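Local structure of sucrose 6(F)-phosphate phosphorylase (Thermoanaerobacterium thermosaccharolyticum DSM 571, 6S9V) at residues V213-K218 and S223-E228; I207-A212 and L269-I274; E252-F257 and V357-C362. The protein is a phosphorylase of the alpha-amylase family, built around a closed eight-stranded parallel beta/alpha (TIM) barrel. All coordinates share one frame; numbering follows the deposited sequence. Where two conformers were deposited one is given.

Interaction 1 of 3, residues V213-K218 and S223-E228; sequences VGYVIK and SCFFVE. With SO4 (sulfate ion), chain D.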
loop_
_atom_site.group_PDB
_atom_site.type_symbol
_atom_site.label_atom_id
_atom_site.label_comp_id
_atom_site.label_asym_id
_atom_site.label_seq_id
_atom_site.Cartn_x
_atom_site.Cartn_y
_atom_site.Cartn_z
ATOM N N VAL A 213 5.853 1.457 -8.953
ATOM C CA VAL A 213 5.880 2.272 -10.165
ATOM C C VAL A 213 7.159 3.098 -10.237
ATOM O O VAL A 213 7.657 3.393 -11.332
ATOM C CB VAL A 213 4.619 3.159 -10.236
ATOM C CG1 VAL A 213 4.623 4.211 -9.138
ATOM C CG2 VAL A 213 4.504 3.805 -11.623
ATOM N N GLY A 214 7.748 3.436 -9.090
ATOM C CA GLY A 214 8.957 4.238 -9.111
ATOM C C GLY A 214 10.125 3.587 -9.820
ATOM O O GLY A 214 11.089 4.278 -10.171
ATOM N N TYR A 215 10.061 2.276 -10.059
ATOM C CA TYR A 215 11.183 1.539 -10.625
ATOM C C TYR A 215 11.109 1.350 -12.135
ATOM O O TYR A 215 12.042 0.783 -12.712
ATOM C CB TYR A 215 11.287 0.168 -9.954
ATOM C CG TYR A 215 11.637 0.268 -8.499
ATOM C CD1 TYR A 215 12.958 0.345 -8.095
ATOM C CD2 TYR A 215 10.645 0.329 -7.529
ATOM C CE1 TYR A 215 13.291 0.447 -6.769
ATOM C CE2 TYR A 215 10.970 0.442 -6.189
ATOM C CZ TYR A 215 12.299 0.494 -5.819
ATOM O OH TYR A 215 12.650 0.609 -4.493
ATOM N N VAL A 216 10.049 1.822 -12.799
ATOM C CA VAL A 216 9.835 1.398 -14.177
ATOM C C VAL A 216 10.832 2.011 -15.160
ATOM O O VAL A 216 11.071 1.421 -16.221
ATOM C CB VAL A 216 8.400 1.697 -14.666
ATOM C CG1 VAL A 216 7.389 0.907 -13.840
ATOM C CG2 VAL A 216 8.087 3.204 -14.665
ATOM N N ILE A 217 11.441 3.154 -14.849
ATOM C CA ILE A 217 12.399 3.781 -15.756
ATOM C C ILE A 217 13.814 3.422 -15.320
ATOM O O ILE A 217 14.244 3.761 -14.208
ATOM C CB ILE A 217 12.226 5.309 -15.814
ATOM C CG1 ILE A 217 10.809 5.688 -16.258
ATOM C CG2 ILE A 217 13.272 5.930 -16.753
ATOM C CD1 ILE A 217 10.387 5.110 -17.609
ATOM N N LYS A 218 14.541 2.751 -16.204
ATOM C CA LYS A 218 15.958 2.477 -16.017
ATOM C C LYS A 218 16.745 3.420 -16.915
ATOM O O LYS A 218 16.434 3.557 -18.103
ATOM C CB LYS A 218 16.299 1.027 -16.350
ATOM C CG LYS A 218 15.867 0.010 -15.291
ATOM C CD LYS A 218 14.354 -0.103 -15.211
ATOM C CE LYS A 218 13.947 -1.317 -14.408
ATOM N NZ LYS A 218 12.485 -1.384 -14.200
ATOM N N SER A 223 19.927 6.758 -10.434
ATOM C CA SER A 223 19.574 5.762 -9.429
ATOM C C SER A 223 18.619 4.712 -9.971
ATOM O O SER A 223 18.447 3.661 -9.346
ATOM C CB SER A 223 18.925 6.438 -8.218
ATOM O OG SER A 223 17.689 7.019 -8.587
ATOM N N CYS A 224 17.987 4.981 -11.111
ATOM C CA CYS A 224 16.920 4.145 -11.648
ATOM C C CYS A 224 15.729 4.081 -10.700
ATOM O O CYS A 224 14.991 3.090 -10.682
ATOM C CB CYS A 224 17.429 2.742 -11.968
ATOM S SG CYS A 224 18.720 2.771 -13.230
ATOM N N PHE A 225 15.528 5.136 -9.907
ATOM C CA PHE A 225 14.320 5.270 -9.101
ATOM C C PHE A 225 13.709 6.643 -9.341
ATOM O O PHE A 225 14.377 7.672 -9.172
ATOM C CB PHE A 225 14.578 5.073 -7.600
ATOM C CG PHE A 225 13.321 5.116 -6.778
ATOM C CD1 PHE A 225 12.458 4.030 -6.756
ATOM C CD2 PHE A 225 12.990 6.244 -6.047
ATOM C CE1 PHE A 225 11.284 4.074 -6.013
ATOM C CE2 PHE A 225 11.821 6.288 -5.306
ATOM C CZ PHE A 225 10.974 5.208 -5.288
ATOM N N PHE A 226 12.435 6.641 -9.708
ATOM C CA PHE A 226 11.685 7.834 -10.077
ATOM C C PHE A 226 12.512 8.757 -10.970
ATOM O O PHE A 226 12.760 9.925 -10.661
ATOM C CB PHE A 226 11.190 8.567 -8.835
ATOM C CG PHE A 226 9.944 9.352 -9.078
ATOM C CD1 PHE A 226 8.710 8.737 -9.008
ATOM C CD2 PHE A 226 10.009 10.690 -9.419
ATOM C CE1 PHE A 226 7.556 9.445 -9.260
ATOM C CE2 PHE A 226 8.861 11.402 -9.667
ATOM C CZ PHE A 226 7.629 10.773 -9.584
ATOM N N VAL A 227 12.933 8.207 -12.106
ATOM C CA VAL A 227 13.775 8.937 -13.051
ATOM C C VAL A 227 12.890 9.926 -13.801
ATOM O O VAL A 227 11.999 9.526 -14.555
ATOM C CB VAL A 227 14.490 7.992 -14.024
ATOM C CG1 VAL A 227 15.367 8.799 -14.994
ATOM C CG2 VAL A 227 15.326 6.963 -13.279
ATOM N N GLU A 228 13.131 11.245 -13.583
ATOM C CA GLU A 228 12.396 12.321 -14.230
ATOM C C GLU A 228 13.185 12.873 -15.412
ATOM O O GLU A 228 14.417 12.923 -15.373
ATOM C CB GLU A 228 12.105 13.452 -13.240
ATOM C CG GLU A 228 11.262 13.007 -12.058
ATOM C CD GLU A 228 11.035 14.115 -11.048
ATOM O OE1 GLU A 228 10.235 15.028 -11.335
ATOM O OE2 GLU A 228 11.661 14.073 -9.970
HETATM S S SO4 D . 10.247 -0.684 -1.967
HETATM O O1 SO4 D . 10.537 0.577 -2.662
HETATM O O2 SO4 D . 11.454 -1.494 -1.837
HETATM O O3 SO4 D . 9.720 -0.368 -0.645
HETATM O O4 SO4 D . 9.268 -1.455 -2.723
HETATM O O HOH W 1 12.352 4.945 -12.614
HETATM O O HOH W 2 14.632 0.751 -11.554
#

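Interaction 2 of 3, residues I207-A212 and L269-I274; sequences IVRLDA and LIYDFI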
loop_
_atom_site.group_PDB
_atom_site.type_symbol
_atom_site.label_atom_id
_atom_site.label_comp_id
_atom_site.label_asym_id
_atom_site.label_seq_id
_atom_site.Cartn_x
_atom_site.Cartn_y
_atom_site.Cartn_z
ATOM N N ILE A 207 -10.397 0.999 -8.986
ATOM C CA ILE A 207 -9.146 1.623 -8.586
ATOM C C ILE A 207 -8.023 0.618 -8.775
ATOM O O ILE A 207 -8.165 -0.557 -8.424
ATOM C CB ILE A 207 -9.201 2.118 -7.125
ATOM C CG1 ILE A 207 -10.469 2.945 -6.894
ATOM C CG2 ILE A 207 -7.960 2.919 -6.795
ATOM C CD1 ILE A 207 -10.681 3.333 -5.440
ATOM N N VAL A 208 -6.905 1.077 -9.322
ATOM C CA VAL A 208 -5.774 0.195 -9.589
ATOM C C VAL A 208 -4.539 0.786 -8.932
ATOM O O VAL A 208 -4.163 1.934 -9.209
ATOM C CB VAL A 208 -5.542 -0.027 -11.089
ATOM C CG1 VAL A 208 -4.202 -0.712 -11.332
ATOM C CG2 VAL A 208 -6.663 -0.884 -11.663
ATOM N N ARG A 209 -3.896 -0.007 -8.084
ATOM C CA ARG A 209 -2.653 0.366 -7.435
ATOM C C ARG A 209 -1.493 0.006 -8.352
ATOM O O ARG A 209 -1.375 -1.141 -8.792
ATOM C CB ARG A 209 -2.534 -0.377 -6.102
ATOM C CG ARG A 209 -1.220 -0.212 -5.332
ATOM C CD ARG A 209 -1.282 -1.091 -4.074
ATOM N NE ARG A 209 -0.144 -0.945 -3.166
ATOM C CZ ARG A 209 1.037 -1.540 -3.329
ATOM N NH1 ARG A 209 1.262 -2.308 -4.393
ATOM N NH2 ARG A 209 1.995 -1.355 -2.429
ATOM N N LEU A 210 -0.640 0.984 -8.640
ATOM C CA LEU A 210 0.545 0.760 -9.464
ATOM C C LEU A 210 1.697 0.356 -8.552
ATOM O O LEU A 210 2.375 1.204 -7.964
ATOM C CB LEU A 210 0.884 2.007 -10.268
ATOM C CG LEU A 210 -0.172 2.478 -11.272
ATOM C CD1 LEU A 210 0.419 3.518 -12.188
ATOM C CD2 LEU A 210 -0.742 1.329 -12.091
ATOM N N ASP A 211 1.942 -0.946 -8.468
ATOM C CA ASP A 211 2.983 -1.471 -7.600
ATOM C C ASP A 211 4.366 -1.094 -8.125
ATOM O O ASP A 211 4.648 -1.234 -9.318
ATOM C CB ASP A 211 2.855 -2.991 -7.514
ATOM C CG ASP A 211 3.988 -3.626 -6.738
ATOM O OD1 ASP A 211 4.076 -3.388 -5.517
ATOM O OD2 ASP A 211 4.787 -4.374 -7.343
ATOM N N ALA A 212 5.227 -0.612 -7.227
ATOM C CA ALA A 212 6.632 -0.374 -7.538
ATOM C C ALA A 212 6.789 0.524 -8.762
ATOM O O ALA A 212 7.753 0.406 -9.516
ATOM C CB ALA A 212 7.379 -1.698 -7.742
ATOM N N LEU A 269 -3.200 10.322 -7.418
ATOM C CA LEU A 269 -3.476 9.786 -6.090
ATOM C C LEU A 269 -2.252 9.067 -5.532
ATOM O O LEU A 269 -1.572 8.325 -6.243
ATOM C CB LEU A 269 -4.663 8.820 -6.135
ATOM C CG LEU A 269 -6.016 9.428 -6.518
ATOM C CD1 LEU A 269 -7.029 8.358 -6.879
ATOM C CD2 LEU A 269 -6.531 10.258 -5.353
ATOM N N ILE A 270 -1.984 9.293 -4.247
ATOM C CA ILE A 270 -0.841 8.704 -3.561
ATOM C C ILE A 270 -1.288 8.100 -2.237
ATOM O O ILE A 270 -2.385 8.353 -1.737
ATOM C CB ILE A 270 0.287 9.728 -3.303
ATOM C CG1 ILE A 270 -0.215 10.856 -2.393
ATOM C CG2 ILE A 270 0.820 10.282 -4.623
ATOM C CD1 ILE A 270 0.883 11.764 -1.869
ATOM N N TYR A 271 -0.381 7.317 -1.653
ATOM C CA TYR A 271 -0.544 6.815 -0.302
ATOM C C TYR A 271 0.092 7.776 0.692
ATOM O O TYR A 271 1.167 8.328 0.443
ATOM C CB TYR A 271 0.117 5.452 -0.133
ATOM C CG TYR A 271 -0.640 4.294 -0.718
ATOM C CD1 TYR A 271 -1.757 3.779 -0.071
ATOM C CD2 TYR A 271 -0.221 3.693 -1.894
ATOM C CE1 TYR A 271 -2.447 2.703 -0.593
ATOM C CE2 TYR A 271 -0.904 2.621 -2.426
ATOM C CZ TYR A 271 -2.015 2.127 -1.768
ATOM O OH TYR A 271 -2.702 1.061 -2.291
ATOM N N ASP A 272 -0.544 7.927 1.842
ATOM C CA ASP A 272 0.036 8.715 2.925
ATOM C C ASP A 272 1.009 7.814 3.682
ATOM O O ASP A 272 0.627 7.086 4.593
ATOM C CB ASP A 272 -1.052 9.264 3.836
ATOM C CG ASP A 272 -0.517 10.298 4.814
ATOM O OD1 ASP A 272 0.689 10.238 5.129
ATOM O OD2 ASP A 272 -1.291 11.180 5.248
ATOM N N PHE A 273 2.279 7.848 3.281
ATOM C CA PHE A 273 3.310 7.035 3.923
ATOM C C PHE A 273 4.022 7.759 5.061
ATOM O O PHE A 273 4.963 7.202 5.644
ATOM C CB PHE A 273 4.326 6.564 2.882
ATOM C CG PHE A 273 3.817 5.440 1.985
ATOM C CD1 PHE A 273 3.092 4.366 2.506
ATOM C CD2 PHE A 273 4.064 5.471 0.623
ATOM C CE1 PHE A 273 2.641 3.341 1.684
ATOM C CE2 PHE A 273 3.615 4.452 -0.207
ATOM C CZ PHE A 273 2.903 3.388 0.317
ATOM N N ILE A 274 3.595 8.970 5.397
ATOM C CA ILE A 274 4.171 9.732 6.505
ATOM C C ILE A 274 3.328 9.562 7.766
ATOM O O ILE A 274 3.871 9.535 8.882
ATOM C CB ILE A 274 4.302 11.212 6.117
ATOM C CG1 ILE A 274 5.375 11.381 5.041
ATOM C CG2 ILE A 274 4.649 12.073 7.322
ATOM C CD1 ILE A 274 5.292 12.692 4.293
#

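Interaction 3 of 3, residues E252-F257 and V357-C362; sequences EVHSQF and VHQINC. With SO4 (sulfate ion), chain D.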
loop_
_atom_site.group_PDB
_atom_site.type_symbol
_atom_site.label_atom_id
_atom_site.label_comp_id
_atom_site.label_asym_id
_atom_site.label_seq_id
_atom_site.Cartn_x
_atom_site.Cartn_y
_atom_site.Cartn_z
ATOM N N GLU A 252 1.955 3.827 -5.747
ATOM C CA GLU A 252 2.718 3.446 -4.562
ATOM C C GLU A 252 4.168 3.860 -4.764
ATOM O O GLU A 252 4.884 3.245 -5.556
ATOM C CB GLU A 252 2.636 1.947 -4.305
ATOM C CG GLU A 252 3.536 1.489 -3.152
ATOM C CD GLU A 252 4.735 0.664 -3.610
ATOM O OE1 GLU A 252 4.582 -0.190 -4.500
ATOM O OE2 GLU A 252 5.849 0.891 -3.086
ATOM N N VAL A 253 4.598 4.888 -4.038
ATOM C CA VAL A 253 5.948 5.424 -4.155
ATOM C C VAL A 253 6.460 5.663 -2.740
ATOM O O VAL A 253 5.916 6.503 -2.015
ATOM C CB VAL A 253 5.994 6.728 -4.970
ATOM C CG1 VAL A 253 7.411 7.316 -5.025
ATOM C CG2 VAL A 253 5.475 6.486 -6.379
ATOM N N HIS A 254 7.488 4.918 -2.345
ATOM C CA HIS A 254 8.229 5.189 -1.119
ATOM C C HIS A 254 9.400 6.089 -1.499
ATOM O O HIS A 254 10.360 5.637 -2.128
ATOM C CB HIS A 254 8.703 3.893 -0.476
ATOM C CG HIS A 254 7.591 3.072 0.094
ATOM N ND1 HIS A 254 6.859 3.475 1.188
ATOM C CD2 HIS A 254 7.062 1.890 -0.301
ATOM C CE1 HIS A 254 5.948 2.559 1.465
ATOM N NE2 HIS A 254 6.054 1.585 0.580
ATOM N N SER A 255 9.322 7.363 -1.127
ATOM C CA SER A 255 10.351 8.321 -1.501
ATOM C C SER A 255 10.314 9.490 -0.525
ATOM O O SER A 255 9.474 9.549 0.374
ATOM C CB SER A 255 10.159 8.806 -2.942
ATOM O OG SER A 255 11.172 9.730 -3.298
ATOM N N GLN A 256 11.232 10.432 -0.722
ATOM C CA GLN A 256 11.194 11.672 0.036
ATOM C C GLN A 256 9.890 12.399 -0.265
ATOM O O GLN A 256 9.291 12.220 -1.328
ATOM C CB GLN A 256 12.391 12.557 -0.314
ATOM C CG GLN A 256 13.743 11.929 -0.042
ATOM C CD GLN A 256 14.894 12.855 -0.391
ATOM O OE1 GLN A 256 14.721 13.831 -1.123
ATOM N NE2 GLN A 256 16.081 12.551 0.128
ATOM N N PHE A 257 9.440 13.218 0.691
ATOM C CA PHE A 257 8.088 13.760 0.615
ATOM C C PHE A 257 7.910 14.669 -0.598
ATOM O O PHE A 257 6.795 14.790 -1.118
ATOM C CB PHE A 257 7.739 14.495 1.916
ATOM C CG PHE A 257 8.339 15.861 2.030
ATOM C CD1 PHE A 257 7.691 16.965 1.503
ATOM C CD2 PHE A 257 9.546 16.050 2.683
ATOM C CE1 PHE A 257 8.248 18.223 1.608
ATOM C CE2 PHE A 257 10.102 17.308 2.796
ATOM C CZ PHE A 257 9.453 18.395 2.259
ATOM N N VAL A 357 17.173 2.217 8.028
ATOM C CA VAL A 357 15.910 1.528 8.262
ATOM C C VAL A 357 14.892 1.984 7.220
ATOM O O VAL A 357 14.499 3.156 7.186
ATOM C CB VAL A 357 15.387 1.790 9.682
ATOM C CG1 VAL A 357 14.067 1.057 9.879
ATOM C CG2 VAL A 357 16.441 1.375 10.725
ATOM N N HIS A 358 14.444 1.036 6.394
ATOM C CA HIS A 358 13.438 1.306 5.367
ATOM C C HIS A 358 12.037 1.208 5.948
ATOM O O HIS A 358 11.222 2.125 5.780
ATOM C CB HIS A 358 13.644 0.318 4.211
ATOM C CG HIS A 358 12.772 0.561 3.019
ATOM N ND1 HIS A 358 12.662 1.792 2.409
ATOM C CD2 HIS A 358 11.999 -0.285 2.300
ATOM C CE1 HIS A 358 11.845 1.699 1.376
ATOM N NE2 HIS A 358 11.430 0.448 1.285
ATOM N N GLN A 359 11.739 0.117 6.657
ATOM C CA GLN A 359 10.413 -0.099 7.214
ATOM C C GLN A 359 10.504 -0.901 8.506
ATOM O O GLN A 359 11.426 -1.699 8.701
ATOM C CB GLN A 359 9.510 -0.820 6.208
ATOM C CG GLN A 359 9.201 0.021 4.989
ATOM C CD GLN A 359 8.412 -0.709 3.925
ATOM O OE1 GLN A 359 8.054 -1.881 4.076
ATOM N NE2 GLN A 359 8.131 -0.010 2.832
ATOM N N ILE A 360 9.531 -0.663 9.379
ATOM C CA ILE A 360 9.368 -1.389 10.633
ATOM C C ILE A 360 8.311 -2.462 10.399
ATOM O O ILE A 360 7.128 -2.150 10.209
ATOM C CB ILE A 360 8.946 -0.451 11.772
ATOM C CG1 ILE A 360 9.954 0.683 11.951
ATOM C CG2 ILE A 360 8.783 -1.235 13.071
ATOM C CD1 ILE A 360 9.422 1.824 12.825
ATOM N N ASN A 361 8.719 -3.722 10.442
ATOM C CA ASN A 361 7.813 -4.854 10.261
ATOM C C ASN A 361 7.265 -5.255 11.627
ATOM O O ASN A 361 7.990 -5.831 12.449
ATOM C CB ASN A 361 8.540 -6.024 9.601
ATOM C CG ASN A 361 9.132 -5.658 8.256
ATOM O OD1 ASN A 361 8.528 -4.918 7.487
ATOM N ND2 ASN A 361 10.326 -6.166 7.975
ATOM N N CYS A 362 5.979 -4.986 11.852
ATOM C CA CYS A 362 5.344 -5.058 13.165
ATOM C C CYS A 362 3.855 -4.832 12.958
ATOM O O CYS A 362 3.486 -3.986 12.142
ATOM C CB CYS A 362 5.915 -3.974 14.100
ATOM S SG CYS A 362 5.525 -4.109 15.874
HETATM S S SO4 D . 10.247 -0.684 -1.967
HETATM O O1 SO4 D . 10.537 0.577 -2.662
HETATM O O2 SO4 D . 11.454 -1.494 -1.837
HETATM O O3 SO4 D . 9.720 -0.368 -0.645
HETATM O O4 SO4 D . 9.268 -1.455 -2.723
#

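Interaction 1 of 3, residues V213-K218 and S223-E228
Y215 and F225 are brought together by different first torsions: CG of Y215 lies anti to its carbonyl carbon, while CG of F225 extends anti to its own N (chi1 -176°), bringing the edge of F225, CD1 foremost, over the centre of one Y215 face. The result is a T-shaped pair with ring centroids 4.9 Å apart and planes at 64°. F225 supplies the edge, and its CE1 comes within 3.6 Å of Y215 CE2.

The backbone fastens the same region. F226 N donates to G214 O over 2.8 Å, nearly straight at 167°. The CA-H of F225 approaches this oxygen as well. Water 1 donates to G214 O over 2.8 Å and to I217 O over 2.7 Å, so G214 O has two conventional donors. Water 2 links Y215 O with C224 O in a similar way. K218 NZ, folded back along its own segment, donates to Y215 O at 2.7 Å, tilted from the carbonyl plane, and forms a salt bridge with D181.

On the apolar side, I217 CG2 rests 3.6 Å from V227 CB, the two side chains crossing obliquely next to helix 230-244. F225 N donates to S223 OG, an ST turn.

Both segments belong to the long loop after barrel strand 207-210. The outer end of Y215 carries a hydroxyl that donates to O1 of the sulfate, with Y215 OH and that O1 2.8 Å apart. R148 and H358 also bind the ion, which probably came from the crystallisation liquor. With its ring face held by F225 and its hydroxyl presented to the sulfate, the geometry is consistent with Y215 lining a pocket that accepts an anion.

Interaction 2 of 3, residues I207-A212 and L269-I274
Y271 and R209 are the two residues that touch here. Ahead of Y271, L269 points its CB toward strand 207-210. I270 packs on Q260 and L263 of helix 257-265; its CA and that of R209 are the nearest pair between the backbones, 9.4 Å apart.

Y271 spans this gap with a ring that meets the R209 chain at about a right angle. Its OH lies 3.1 Å from R209 CD and 3.4 Å from R209 NE, at the edge of the guanidinium and near its plane. Y271 CE2 approaches R209 NE at 3.7 Å, and the ring and guanidinium planes are 55° apart. R209 reaches across because its chain is extended from CG to NE, with CG anti to the backbone N (chi1 174°). Its polar end is held by D96 and by D211, whose OD1 receives R209 NH1 over 3.2 Å, while NE forms a salt bridge with a second bound sulfate, distinct from the one at Y215 and H358.

Strands 207-210 and 269-271 are the fourth and sixth of the eight parallel strands of the TIM barrel, with 248-251 between them. The contact therefore crosses the barrel interior rather than joining neighbouring strands, and it lies toward their C-terminal ends, where D211 hydrogen-bonds a bound BTB molecule.

Beyond Y271 the chain leaves the strand. D272 OD1 accepts from I274 N at 3.2 Å, a capping bond ahead of helix 275-285, and also receives L275 N and the Y294 hydroxyl; OD2 pairs with R298. F273 turns one ring face to Y271 CB. I274 packs against F257, and its carbonyl oxygen accepts from the T278 hydroxyl.

Interaction 3 of 3, residues E252-F257 and V357-C362
H254 and H358 mark the closest backbone approach of these segments, with CA atoms still 9.2 Å apart, and on strand 357-361 H358 and Q359 both face S342 in a classic beta bulge.

Side chains bridge the gap. Q359, extended beyond CG, places its NE2 over one face of the H254 imidazole, offset toward the rim and 3.5 Å from H254 NE2; the amide and ring planes are 63° apart. Q359 OE1 accepts from G311 N, which helps to fix the amide. H358 comes to that same H254 face edge-on, the centroids 5.9 Å apart and the planes at 75°. F273 stacks on the opposite face, and H254 ND1 bonds to D317, so the ring is held from both sides and at its rim.

H358 NE2 points at the sulfate, donating to its O3 over 2.7 Å in an almost straight bond of 175°. Because H358 ND1 also bonds to K315 O, this imidazole probably carries a proton on each nitrogen, which would suit an anion. Y215 and R148 bind the ion too.

Segment 252-257 leads from barrel strand 248-251 into helix 257-265, with Q256 as N-cap. Strand 357-361 lies between 312-313 and 340-343 in a small antiparallel sheet, where I360 packs on helix 324-336.

Overall arrangement
From the N terminus, the chain enters barrel strand 207-210, the first arm of interaction 2, and runs directly into 213-218. Interaction 1 closes a short loop there, with four residues between its segments, before helix 230-244. The chain then passes strand 248-251 and lays down 252-257, the first arm of interaction 3, before 269-274 closes the wider loop of interaction 2, which encloses interaction 1. Interaction 3 closes last, at 357-362, and so crosses interaction 2 while following interaction 1 in series. Together they join the barrel interior, the loop beyond 207-210 and the small antiparallel sheet. Interactions 1 and 3 share a sulfate; A212 N and E252 OE1 probably hydrogen-bond between interactions 2 and 3.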